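Local coordinates for DUF3822 family protein (Bacteroides thetaiotaomicron VPI-5482, PDB 3HRG) that is of unknown function but has an actin-like ATPase fold, which places it in the ASKHA superfamily, at residues A[166-174]-A[186-196]; A[174-184]-A[199-209]. One frame throughout, in Å; residues are numbered along the deposited sequence. Where two conformers were deposited one is given.

Contact 1: A[166-174]-A[186-196]; sequences SVRKDAIDI and NSFECMQTEDR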
loop_
_atom_site.group_PDB
_atom_site.type_symbol
_atom_site.label_atom_id
_atom_site.label_comp_id
_atom_site.label_asym_id
_atom_site.label_seq_id
_atom_site.Cartn_x
_atom_site.Cartn_y
_atom_site.Cartn_z
ATOM N N SER A 166 -5.766 6.041 -2.526
ATOM C CA SER A 166 -4.970 6.124 -1.319
ATOM C C SER A 166 -3.970 7.247 -1.588
ATOM O O SER A 166 -3.041 7.119 -2.406
ATOM C CB SER A 166 -4.258 4.831 -1.035
ATOM O OG SER A 166 -3.493 4.939 0.132
ATOM N N VAL A 167 -4.159 8.348 -0.898
ATOM C CA VAL A 167 -3.345 9.524 -1.102
ATOM C C VAL A 167 -2.122 9.516 -0.178
ATOM O O VAL A 167 -2.251 9.332 1.035
ATOM C CB VAL A 167 -4.193 10.768 -0.852
ATOM C CG1 VAL A 167 -3.360 12.031 -1.051
ATOM C CG2 VAL A 167 -5.422 10.746 -1.759
ATOM N N ARG A 168 -0.940 9.660 -0.763
ATOM C CA ARG A 168 0.308 9.750 -0.021
ATOM C C ARG A 168 0.868 11.146 -0.283
ATOM O O ARG A 168 0.334 11.875 -1.105
ATOM C CB ARG A 168 1.284 8.618 -0.383
ATOM C CG ARG A 168 0.690 7.253 -0.010
ATOM C CD ARG A 168 1.596 6.061 -0.279
ATOM N NE ARG A 168 1.819 5.782 -1.707
ATOM C CZ ARG A 168 2.890 6.132 -2.415
ATOM N NH1 ARG A 168 3.913 6.793 -1.872
ATOM N NH2 ARG A 168 2.945 5.804 -3.705
ATOM N N LYS A 169 1.913 11.507 0.444
ATOM C CA LYS A 169 2.464 12.864 0.327
ATOM C C LYS A 169 2.930 13.218 -1.102
ATOM O O LYS A 169 2.606 14.311 -1.575
ATOM C CB LYS A 169 3.574 13.103 1.346
ATOM C CG LYS A 169 3.921 14.566 1.516
ATOM C CD LYS A 169 4.923 14.752 2.630
ATOM C CE LYS A 169 5.254 16.222 2.840
ATOM N NZ LYS A 169 6.411 16.363 3.785
ATOM N N ASP A 170 3.601 12.303 -1.789
ATOM C CA ASP A 170 4.106 12.579 -3.151
ATOM C C ASP A 170 3.471 11.724 -4.271
ATOM O O ASP A 170 3.927 11.754 -5.415
ATOM C CB ASP A 170 5.642 12.465 -3.136
ATOM C CG ASP A 170 6.302 13.480 -2.199
ATOM O OD1 ASP A 170 5.722 14.566 -1.943
ATOM O OD2 ASP A 170 7.424 13.208 -1.723
ATOM N N ALA A 171 2.380 11.021 -3.965
ATOM C CA ALA A 171 1.720 10.201 -4.947
ATOM C C ALA A 171 0.316 9.813 -4.543
ATOM O O ALA A 171 -0.028 9.849 -3.365
ATOM C CB ALA A 171 2.540 8.917 -5.206
ATOM N N ILE A 172 -0.465 9.430 -5.536
ATOM C CA ILE A 172 -1.823 8.931 -5.327
ATOM C C ILE A 172 -1.864 7.518 -5.969
ATOM O O ILE A 172 -1.386 7.336 -7.099
ATOM C CB ILE A 172 -2.865 9.914 -5.876
ATOM C CG1 ILE A 172 -4.267 9.570 -5.355
ATOM C CG2 ILE A 172 -2.765 10.022 -7.440
ATOM C CD1 ILE A 172 -5.276 10.706 -5.522
ATOM N N ASP A 173 -2.301 6.527 -5.194
ATOM C CA ASP A 173 -2.425 5.132 -5.628
ATOM C C ASP A 173 -3.903 4.931 -5.921
ATOM O O ASP A 173 -4.750 5.219 -5.048
ATOM C CB ASP A 173 -1.927 4.157 -4.532
ATOM C CG ASP A 173 -0.475 4.416 -4.097
ATOM O OD1 ASP A 173 0.318 4.932 -4.904
ATOM O OD2 ASP A 173 -0.116 4.126 -2.912
ATOM N N ILE A 174 -4.225 4.512 -7.144
ATOM C CA ILE A 174 -5.608 4.365 -7.594
ATOM C C ILE A 174 -5.917 2.907 -7.916
ATOM O O ILE A 174 -5.183 2.269 -8.682
ATOM C CB ILE A 174 -5.901 5.257 -8.793
ATOM C CG1 ILE A 174 -5.597 6.723 -8.468
ATOM C CG2 ILE A 174 -7.361 5.085 -9.283
ATOM C CD1 ILE A 174 -5.806 7.685 -9.625
ATOM N N ASN A 186 -2.787 1.631 -10.402
ATOM C CA ASN A 186 -1.594 2.404 -10.774
ATOM C C ASN A 186 -1.382 3.551 -9.795
ATOM O O ASN A 186 -2.272 3.909 -9.023
ATOM C CB ASN A 186 -1.648 2.928 -12.222
ATOM C CG ASN A 186 -0.271 3.364 -12.730
ATOM O OD1 ASN A 186 0.729 2.777 -12.361
ATOM N ND2 ASN A 186 -0.222 4.396 -13.553
ATOM N N SER A 187 -0.171 4.072 -9.807
ATOM C CA SER A 187 0.205 5.156 -8.944
ATOM C C SER A 187 0.756 6.292 -9.787
ATOM O O SER A 187 1.460 6.040 -10.780
ATOM C CB SER A 187 1.227 4.695 -7.951
ATOM O OG SER A 187 1.573 5.733 -7.054
ATOM N N PHE A 188 0.445 7.522 -9.384
ATOM C CA PHE A 188 0.877 8.714 -10.109
ATOM C C PHE A 188 1.526 9.704 -9.158
ATOM O O PHE A 188 0.986 10.017 -8.070
ATOM C CB PHE A 188 -0.320 9.380 -10.796
ATOM C CG PHE A 188 -1.143 8.447 -11.656
ATOM C CD1 PHE A 188 -2.132 7.642 -11.091
ATOM C CD2 PHE A 188 -0.939 8.379 -13.037
ATOM C CE1 PHE A 188 -2.914 6.767 -11.889
ATOM C CE2 PHE A 188 -1.711 7.511 -13.841
ATOM C CZ PHE A 188 -2.700 6.705 -13.262
ATOM N N GLU A 189 2.662 10.231 -9.592
ATOM C CA GLU A 189 3.403 11.196 -8.821
ATOM C C GLU A 189 2.616 12.501 -8.824
ATOM O O GLU A 189 2.220 13.006 -9.889
ATOM C CB GLU A 189 4.778 11.424 -9.422
ATOM C CG GLU A 189 5.676 12.315 -8.574
ATOM C CD GLU A 189 7.123 12.356 -9.042
ATOM O OE1 GLU A 189 7.512 11.610 -9.981
ATOM O OE2 GLU A 189 7.876 13.146 -8.447
ATOM N N CYS A 190 2.344 13.011 -7.631
ATOM C CA CYS A 190 1.649 14.257 -7.482
ATOM C C CYS A 190 1.754 14.662 -6.030
ATOM O O CYS A 190 1.714 13.814 -5.135
ATOM C CB CYS A 190 0.195 14.212 -7.958
ATOM S SG CYS A 190 -0.861 12.947 -7.464
HETATM N N MSE A 191 1.944 15.974 -5.870
HETATM C CA MSE A 191 2.212 16.662 -4.618
HETATM C C MSE A 191 1.066 17.565 -4.121
HETATM O O MSE A 191 0.955 17.830 -2.911
HETATM C CB MSE A 191 3.394 17.638 -4.841
HETATM C CG MSE A 191 4.537 17.338 -5.915
HETATM SE SE MSE A 191 6.010 16.018 -5.687
HETATM C CE MSE A 191 5.027 14.398 -6.008
ATOM N N GLN A 192 0.299 18.123 -5.063
ATOM C CA GLN A 192 -0.758 19.063 -4.782
ATOM C C GLN A 192 -2.073 18.773 -5.376
ATOM O O GLN A 192 -2.214 17.929 -6.267
ATOM C CB GLN A 192 -0.253 20.445 -5.156
ATOM C CG GLN A 192 0.121 20.648 -6.564
ATOM C CD GLN A 192 1.209 21.658 -6.668
ATOM O OE1 GLN A 192 1.532 22.366 -5.705
ATOM N NE2 GLN A 192 1.829 21.706 -7.829
ATOM N N THR A 193 -3.044 19.497 -4.836
ATOM C CA THR A 193 -4.419 19.312 -5.177
ATOM C C THR A 193 -4.706 19.261 -6.679
ATOM O O THR A 193 -5.389 18.337 -7.093
ATOM C CB THR A 193 -5.242 20.396 -4.517
ATOM O OG1 THR A 193 -4.893 20.412 -3.120
ATOM C CG2 THR A 193 -6.677 20.100 -4.674
ATOM N N GLU A 194 -4.181 20.203 -7.457
ATOM C CA GLU A 194 -4.469 20.218 -8.918
ATOM C C GLU A 194 -3.996 18.941 -9.613
ATOM O O GLU A 194 -4.698 18.450 -10.481
ATOM C CB GLU A 194 -3.913 21.462 -9.636
ATOM C CG GLU A 194 -2.400 21.530 -9.723
ATOM C CD GLU A 194 -1.880 22.850 -10.281
ATOM O OE1 GLU A 194 -2.107 23.176 -11.469
ATOM O OE2 GLU A 194 -1.195 23.555 -9.512
ATOM N N ASP A 195 -2.837 18.403 -9.242
ATOM C CA ASP A 195 -2.310 17.152 -9.830
ATOM C C ASP A 195 -3.091 15.927 -9.384
ATOM O O ASP A 195 -3.306 14.970 -10.146
ATOM C CB ASP A 195 -0.923 16.823 -9.345
ATOM C CG ASP A 195 0.120 17.758 -9.770
ATOM O OD1 ASP A 195 -0.059 18.458 -10.784
ATOM O OD2 ASP A 195 1.164 17.714 -9.078
ATOM N N ARG A 196 -3.474 15.916 -8.107
ATOM C CA ARG A 196 -4.250 14.802 -7.583
ATOM C C ARG A 196 -5.572 14.690 -8.353
ATOM O O ARG A 196 -5.953 13.606 -8.784
ATOM C CB ARG A 196 -4.528 15.005 -6.076
ATOM C CG ARG A 196 -3.293 14.801 -5.215
ATOM C CD ARG A 196 -3.526 15.193 -3.765
ATOM N NE ARG A 196 -2.379 14.829 -2.954
ATOM C CZ ARG A 196 -2.160 15.196 -1.694
ATOM N NH1 ARG A 196 -2.979 16.040 -1.052
ATOM N NH2 ARG A 196 -1.069 14.749 -1.074
HETATM O O HOH W 1 -0.533 13.043 -3.592
HETATM O O HOH W 2 1.966 16.581 -0.813
#
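Ile172 and Phe188 form a hydrogen-bonded pair of the antiparallel hairpin 171-178/181-189, part of a five-stranded mixed sheet in this actin-like fold. The axes of 171-174 and 186-189 run at 162° to each other. Phe188 N donates to Ile172 O at 2.9 Å, and Ile174 N to Asn186 O at 2.8 Å; the two return bonds complete the pairing. On the face carrying Ile172, Ile174 and Phe188 the packing is tight. Ile172 points CG1 anti to its backbone nitrogen (chi1 -166°), leaving the CG2 branch to meet Cys190 SG at 3.5 Å, while Ile174 CD1 approaches Phe188 CE1, the two side chains crossing at about a right angle. Leu200 and Val203 of helix 193-206 lie against this face.

The opposite face is polar but ordered. Arg168 grips the buried Asp173 side-on, NE bonding to OD2 and NH2 to OD1, the latter on its syn lone pair. Ser187 OG also donates to Asp173 OD1, at 2.6 Å, so one carboxylate oxygen takes two bonds; this would probably stabilise its charge. Arg168 NH1 hydrogen-bonds to an unidentified ligand, probably from the crystallisation liquor.

Beyond the Ala171-Glu189 pair, toward Lys169 and selenomethionine Met191, the contact is looser and more exposed; Glu189 at that end is exposed too. Water bridges Lys169 O and Met191 O there. Cys190 N still bonds to Asp170 O, but from above the carbonyl plane, 54° out of it. The buried Arg196 sends NH1 to Ser223 and NE to a second water, and its NH2 bond to Arg168 O is weak. Val167 CG1 sits over one face of that guanidinium, 3.4 Å from Arg196 CZ.

Contact 2: A[174-184]-A[199-209]; sequences IYCFERGQLLL and YLLYVWKQLEF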
loop_
_atom_site.group_PDB
_atom_site.type_symbol
_atom_site.label_atom_id
_atom_site.label_comp_id
_atom_site.label_asym_id
_atom_site.label_seq_id
_atom_site.Cartn_x
_atom_site.Cartn_y
_atom_site.Cartn_z
ATOM N N ILE A 174 -4.225 4.512 -7.144
ATOM C CA ILE A 174 -5.608 4.365 -7.594
ATOM C C ILE A 174 -5.917 2.907 -7.916
ATOM O O ILE A 174 -5.183 2.269 -8.682
ATOM C CB ILE A 174 -5.901 5.257 -8.793
ATOM C CG1 ILE A 174 -5.597 6.723 -8.468
ATOM C CG2 ILE A 174 -7.361 5.085 -9.283
ATOM C CD1 ILE A 174 -5.806 7.685 -9.625
ATOM N N TYR A 175 -7.018 2.420 -7.346
ATOM C CA TYR A 175 -7.473 1.028 -7.465
ATOM C C TYR A 175 -8.949 1.050 -7.853
ATOM O O TYR A 175 -9.803 1.522 -7.081
ATOM C CB TYR A 175 -7.287 0.276 -6.158
ATOM C CG TYR A 175 -5.891 0.410 -5.594
ATOM C CD1 TYR A 175 -4.844 -0.381 -6.063
ATOM C CD2 TYR A 175 -5.610 1.362 -4.621
ATOM C CE1 TYR A 175 -3.530 -0.254 -5.544
ATOM C CE2 TYR A 175 -4.309 1.482 -4.064
ATOM C CZ TYR A 175 -3.282 0.689 -4.555
ATOM O OH TYR A 175 -2.008 0.832 -4.056
ATOM N N CYS A 176 -9.261 0.523 -9.033
ATOM C CA CYS A 176 -10.632 0.557 -9.552
ATOM C C CYS A 176 -11.239 -0.829 -9.674
ATOM O O CYS A 176 -10.558 -1.762 -10.102
ATOM C CB CYS A 176 -10.675 1.265 -10.915
ATOM S SG CYS A 176 -10.148 2.958 -10.801
ATOM N N PHE A 177 -12.545 -0.928 -9.364
ATOM C CA PHE A 177 -13.234 -2.209 -9.342
ATOM C C PHE A 177 -14.637 -2.233 -9.885
ATOM O O PHE A 177 -15.351 -1.240 -9.830
ATOM C CB PHE A 177 -13.387 -2.692 -7.884
ATOM C CG PHE A 177 -12.103 -2.952 -7.190
ATOM C CD1 PHE A 177 -11.431 -1.921 -6.536
ATOM C CD2 PHE A 177 -11.539 -4.220 -7.207
ATOM C CE1 PHE A 177 -10.226 -2.194 -5.878
ATOM C CE2 PHE A 177 -10.364 -4.477 -6.554
ATOM C CZ PHE A 177 -9.705 -3.481 -5.904
ATOM N N GLU A 178 -15.031 -3.424 -10.346
ATOM C CA GLU A 178 -16.388 -3.693 -10.776
ATOM C C GLU A 178 -16.717 -5.031 -10.142
ATOM O O GLU A 178 -16.108 -6.034 -10.508
ATOM C CB GLU A 178 -16.529 -3.768 -12.305
ATOM C CG GLU A 178 -17.958 -4.098 -12.762
ATOM C CD GLU A 178 -18.151 -3.993 -14.257
ATOM O OE1 GLU A 178 -17.169 -3.839 -15.021
ATOM O OE2 GLU A 178 -19.312 -4.030 -14.658
ATOM N N ARG A 179 -17.652 -5.006 -9.181
ATOM C CA ARG A 179 -18.135 -6.178 -8.432
ATOM C C ARG A 179 -16.987 -7.121 -8.033
ATOM O O ARG A 179 -16.974 -8.306 -8.344
ATOM C CB ARG A 179 -19.230 -6.901 -9.223
ATOM C CG ARG A 179 -20.061 -7.906 -8.412
ATOM C CD ARG A 179 -21.212 -8.440 -9.242
ATOM N NE ARG A 179 -22.099 -9.285 -8.458
ATOM N N GLY A 180 -16.015 -6.549 -7.333
ATOM C CA GLY A 180 -14.879 -7.297 -6.876
ATOM C C GLY A 180 -13.769 -7.565 -7.884
ATOM O O GLY A 180 -12.722 -8.033 -7.449
ATOM N N GLN A 181 -13.955 -7.258 -9.184
ATOM C CA GLN A 181 -12.906 -7.490 -10.204
ATOM C C GLN A 181 -12.060 -6.253 -10.334
ATOM O O GLN A 181 -12.586 -5.175 -10.550
ATOM C CB GLN A 181 -13.488 -7.824 -11.582
ATOM C CG GLN A 181 -12.445 -7.878 -12.744
ATOM C CD GLN A 181 -11.338 -8.911 -12.558
ATOM O OE1 GLN A 181 -10.143 -8.583 -12.662
ATOM N NE2 GLN A 181 -11.719 -10.152 -12.257
ATOM N N LEU A 182 -10.746 -6.412 -10.206
ATOM C CA LEU A 182 -9.835 -5.299 -10.313
ATOM C C LEU A 182 -9.747 -4.893 -11.777
ATOM O O LEU A 182 -9.423 -5.717 -12.605
ATOM C CB LEU A 182 -8.446 -5.687 -9.811
ATOM C CG LEU A 182 -7.386 -4.572 -9.860
ATOM C CD1 LEU A 182 -7.765 -3.406 -8.952
ATOM C CD2 LEU A 182 -5.998 -5.120 -9.468
ATOM N N LEU A 183 -10.039 -3.648 -12.070
ATOM C CA LEU A 183 -9.986 -3.088 -13.436
ATOM C C LEU A 183 -8.670 -2.350 -13.723
ATOM O O LEU A 183 -8.204 -2.323 -14.868
ATOM C CB LEU A 183 -11.129 -2.092 -13.623
ATOM C CG LEU A 183 -12.580 -2.559 -13.420
ATOM C CD1 LEU A 183 -13.520 -1.346 -13.382
ATOM C CD2 LEU A 183 -13.020 -3.582 -14.456
ATOM N N LEU A 184 -8.078 -1.761 -12.679
ATOM C CA LEU A 184 -6.866 -0.972 -12.795
ATOM C C LEU A 184 -6.224 -0.738 -11.447
ATOM O O LEU A 184 -6.945 -0.538 -10.449
ATOM C CB LEU A 184 -7.220 0.395 -13.408
ATOM C CG LEU A 184 -6.174 1.493 -13.624
ATOM C CD1 LEU A 184 -6.546 2.314 -14.902
ATOM C CD2 LEU A 184 -6.002 2.370 -12.396
ATOM N N TYR A 199 -5.160 13.403 -12.063
ATOM C CA TYR A 199 -5.052 11.949 -12.275
ATOM C C TYR A 199 -6.322 11.186 -11.938
ATOM O O TYR A 199 -6.649 10.228 -12.617
ATOM C CB TYR A 199 -3.805 11.367 -11.577
ATOM C CG TYR A 199 -2.520 11.828 -12.224
ATOM C CD1 TYR A 199 -2.146 11.369 -13.499
ATOM C CD2 TYR A 199 -1.660 12.703 -11.575
ATOM C CE1 TYR A 199 -0.991 11.820 -14.115
ATOM C CE2 TYR A 199 -0.500 13.129 -12.151
ATOM C CZ TYR A 199 -0.164 12.697 -13.432
ATOM O OH TYR A 199 0.996 13.133 -13.986
ATOM N N LEU A 200 -7.059 11.623 -10.932
ATOM C CA LEU A 200 -8.309 10.977 -10.539
ATOM C C LEU A 200 -9.301 11.090 -11.681
ATOM O O LEU A 200 -9.905 10.103 -12.071
ATOM C CB LEU A 200 -8.880 11.607 -9.284
ATOM C CG LEU A 200 -8.160 11.265 -7.981
ATOM C CD1 LEU A 200 -8.559 12.222 -6.877
ATOM C CD2 LEU A 200 -8.429 9.827 -7.574
ATOM N N LEU A 201 -9.405 12.290 -12.271
ATOM C CA LEU A 201 -10.314 12.501 -13.387
ATOM C C LEU A 201 -9.859 11.826 -14.671
ATOM O O LEU A 201 -10.705 11.422 -15.500
ATOM C CB LEU A 201 -10.575 13.999 -13.613
ATOM C CG LEU A 201 -11.248 14.729 -12.416
ATOM C CD1 LEU A 201 -11.433 16.270 -12.676
ATOM C CD2 LEU A 201 -12.576 14.082 -12.043
ATOM N N TYR A 202 -8.547 11.752 -14.873
ATOM C CA TYR A 202 -7.999 11.072 -16.040
ATOM C C TYR A 202 -8.433 9.597 -16.002
ATOM O O TYR A 202 -8.933 9.064 -16.984
ATOM C CB TYR A 202 -6.467 11.133 -16.082
ATOM C CG TYR A 202 -5.932 10.426 -17.282
ATOM C CD1 TYR A 202 -5.810 11.083 -18.476
ATOM C CD2 TYR A 202 -5.590 9.078 -17.233
ATOM C CE1 TYR A 202 -5.378 10.443 -19.592
ATOM C CE2 TYR A 202 -5.154 8.416 -18.372
ATOM C CZ TYR A 202 -5.050 9.114 -19.537
ATOM O OH TYR A 202 -4.605 8.520 -20.693
ATOM N N VAL A 203 -8.195 8.944 -14.881
ATOM C CA VAL A 203 -8.555 7.532 -14.757
ATOM C C VAL A 203 -10.080 7.336 -14.842
ATOM O O VAL A 203 -10.553 6.384 -15.413
ATOM C CB VAL A 203 -7.994 6.898 -13.476
ATOM C CG1 VAL A 203 -8.492 5.442 -13.327
ATOM C CG2 VAL A 203 -6.423 6.984 -13.465
ATOM N N TRP A 204 -10.848 8.241 -14.261
ATOM C CA TRP A 204 -12.288 8.145 -14.323
ATOM C C TRP A 204 -12.753 8.098 -15.780
ATOM O O TRP A 204 -13.632 7.314 -16.144
ATOM C CB TRP A 204 -12.937 9.361 -13.629
ATOM C CG TRP A 204 -14.424 9.186 -13.318
ATOM C CD1 TRP A 204 -15.486 9.416 -14.144
ATOM C CD2 TRP A 204 -14.963 8.768 -12.072
ATOM N NE1 TRP A 204 -16.662 9.117 -13.483
ATOM C CE2 TRP A 204 -16.359 8.735 -12.201
ATOM C CE3 TRP A 204 -14.392 8.372 -10.866
ATOM C CZ2 TRP A 204 -17.195 8.323 -11.162
ATOM C CZ3 TRP A 204 -15.218 7.989 -9.823
ATOM C CH2 TRP A 204 -16.620 7.975 -9.980
ATOM N N LYS A 205 -12.200 9.002 -16.601
ATOM C CA LYS A 205 -12.574 9.093 -18.017
ATOM C C LYS A 205 -12.046 7.880 -18.787
ATOM O O LYS A 205 -12.759 7.323 -19.621
ATOM C CB LYS A 205 -12.076 10.414 -18.633
ATOM C CG LYS A 205 -12.514 10.705 -20.089
ATOM C CD LYS A 205 -14.054 10.850 -20.236
ATOM C CE LYS A 205 -14.521 11.079 -21.671
ATOM N NZ LYS A 205 -14.121 9.991 -22.587
ATOM N N GLN A 206 -10.818 7.456 -18.486
ATOM C CA GLN A 206 -10.184 6.315 -19.125
ATOM C C GLN A 206 -11.016 5.032 -18.999
ATOM O O GLN A 206 -11.116 4.255 -19.942
ATOM C CB GLN A 206 -8.822 6.046 -18.471
ATOM C CG GLN A 206 -7.960 4.939 -19.081
ATOM C CD GLN A 206 -6.740 4.539 -18.222
ATOM O OE1 GLN A 206 -6.415 5.159 -17.208
ATOM N NE2 GLN A 206 -6.102 3.466 -18.606
ATOM N N LEU A 207 -11.565 4.819 -17.809
ATOM C CA LEU A 207 -12.359 3.607 -17.518
ATOM C C LEU A 207 -13.853 3.751 -17.789
ATOM O O LEU A 207 -14.632 2.825 -17.514
ATOM C CB LEU A 207 -12.101 3.230 -16.067
ATOM C CG LEU A 207 -10.680 2.753 -15.739
ATOM C CD1 LEU A 207 -10.553 2.369 -14.256
ATOM C CD2 LEU A 207 -10.350 1.603 -16.629
ATOM N N GLU A 208 -14.225 4.914 -18.321
ATOM C CA GLU A 208 -15.585 5.301 -18.670
ATOM C C GLU A 208 -16.521 5.160 -17.468
ATOM O O GLU A 208 -17.628 4.642 -17.608
ATOM C CB GLU A 208 -16.083 4.519 -19.900
ATOM C CG GLU A 208 -15.092 4.591 -21.092
ATOM C CD GLU A 208 -15.555 3.863 -22.338
ATOM O OE1 GLU A 208 -16.761 3.819 -22.651
ATOM O OE2 GLU A 208 -14.674 3.341 -23.036
ATOM N N PHE A 209 -16.053 5.600 -16.299
ATOM C CA PHE A 209 -16.885 5.594 -15.109
ATOM C C PHE A 209 -18.047 6.576 -15.306
ATOM O O PHE A 209 -17.915 7.593 -16.005
ATOM C CB PHE A 209 -16.082 5.929 -13.854
ATOM C CG PHE A 209 -15.482 4.739 -13.141
ATOM C CD1 PHE A 209 -14.964 3.655 -13.824
ATOM C CD2 PHE A 209 -15.311 4.801 -11.759
ATOM C CE1 PHE A 209 -14.381 2.575 -13.118
ATOM C CE2 PHE A 209 -14.742 3.752 -11.046
ATOM C CZ PHE A 209 -14.238 2.647 -11.724
#
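Cys176 and Leu207 make a close apolar meeting of the hairpin with the C-terminal end of helix 193-206: Leu207 CD1 lies 3.5 Å from Cys176 CB and equally near its SG. The strand 174-178 and helix 199-206 axes are 10.5 Å apart and inclined by only 26°, so successive side chains meet along their length. Ile174 and Val203 reach toward each other tip to tip, CD1 to CG2, at 4.0 Å, whereas Leu200 crosses Ile174 obliquely. Val203 puts CG1 anti to its backbone nitrogen (chi1 175°), which turns that methyl to Cys176 SG and Leu184 while CG2 serves Ile174. The Leu184 and Gln206 side chains cross at about a right angle, with Leu184 CD1 3.7 Å from Gln206 OE1.

Leu183 and Leu184 both face Cys176, a classic beta bulge, and both direct CB toward the helical segment. Leu183 CD1 comes to the edge of the Phe209 ring, 4.0 Å from CE1. Cys176 SG stands 5.0 Å from the centroid of the same ring, obliquely, in a sulfur-aromatic contact. A Schellman motif at Glu208 ends the helix and leads the chain into Phe209, whose CB packs over a face of Trp204.

Helix 193-206 thus lies on one side of the sheet, with Met163 of strand 162-167 also touching Val203, while Tyr175, Phe177 and Leu182 turn to helix 144-154.

Contacts 1 and 2 have centres 15 Å apart and share Ile174, so they follow one another along the hairpin 171-178/181-189 and helix 193-206. Their segments alternate in the chain: 166-174, 174-184, 186-196, 199-209. Contact 1 is chiefly strand against strand, with the turn into the helix, and contact 2 is sheet against helix. Direct packing joins them, Phe188 CD2 to Tyr199 CD1 at 3.3 Å and Ile172 CD1 to Leu200 CG at 3.8 Å. Both belong to the mixed sheet of order 181-189, 171-178, 162-167, 215-220, 239-241, whose 3-2-1-4-5 topology recurs in the sheet containing strand 12-17, consistent with the duplicated domain core of actin-like ATPases.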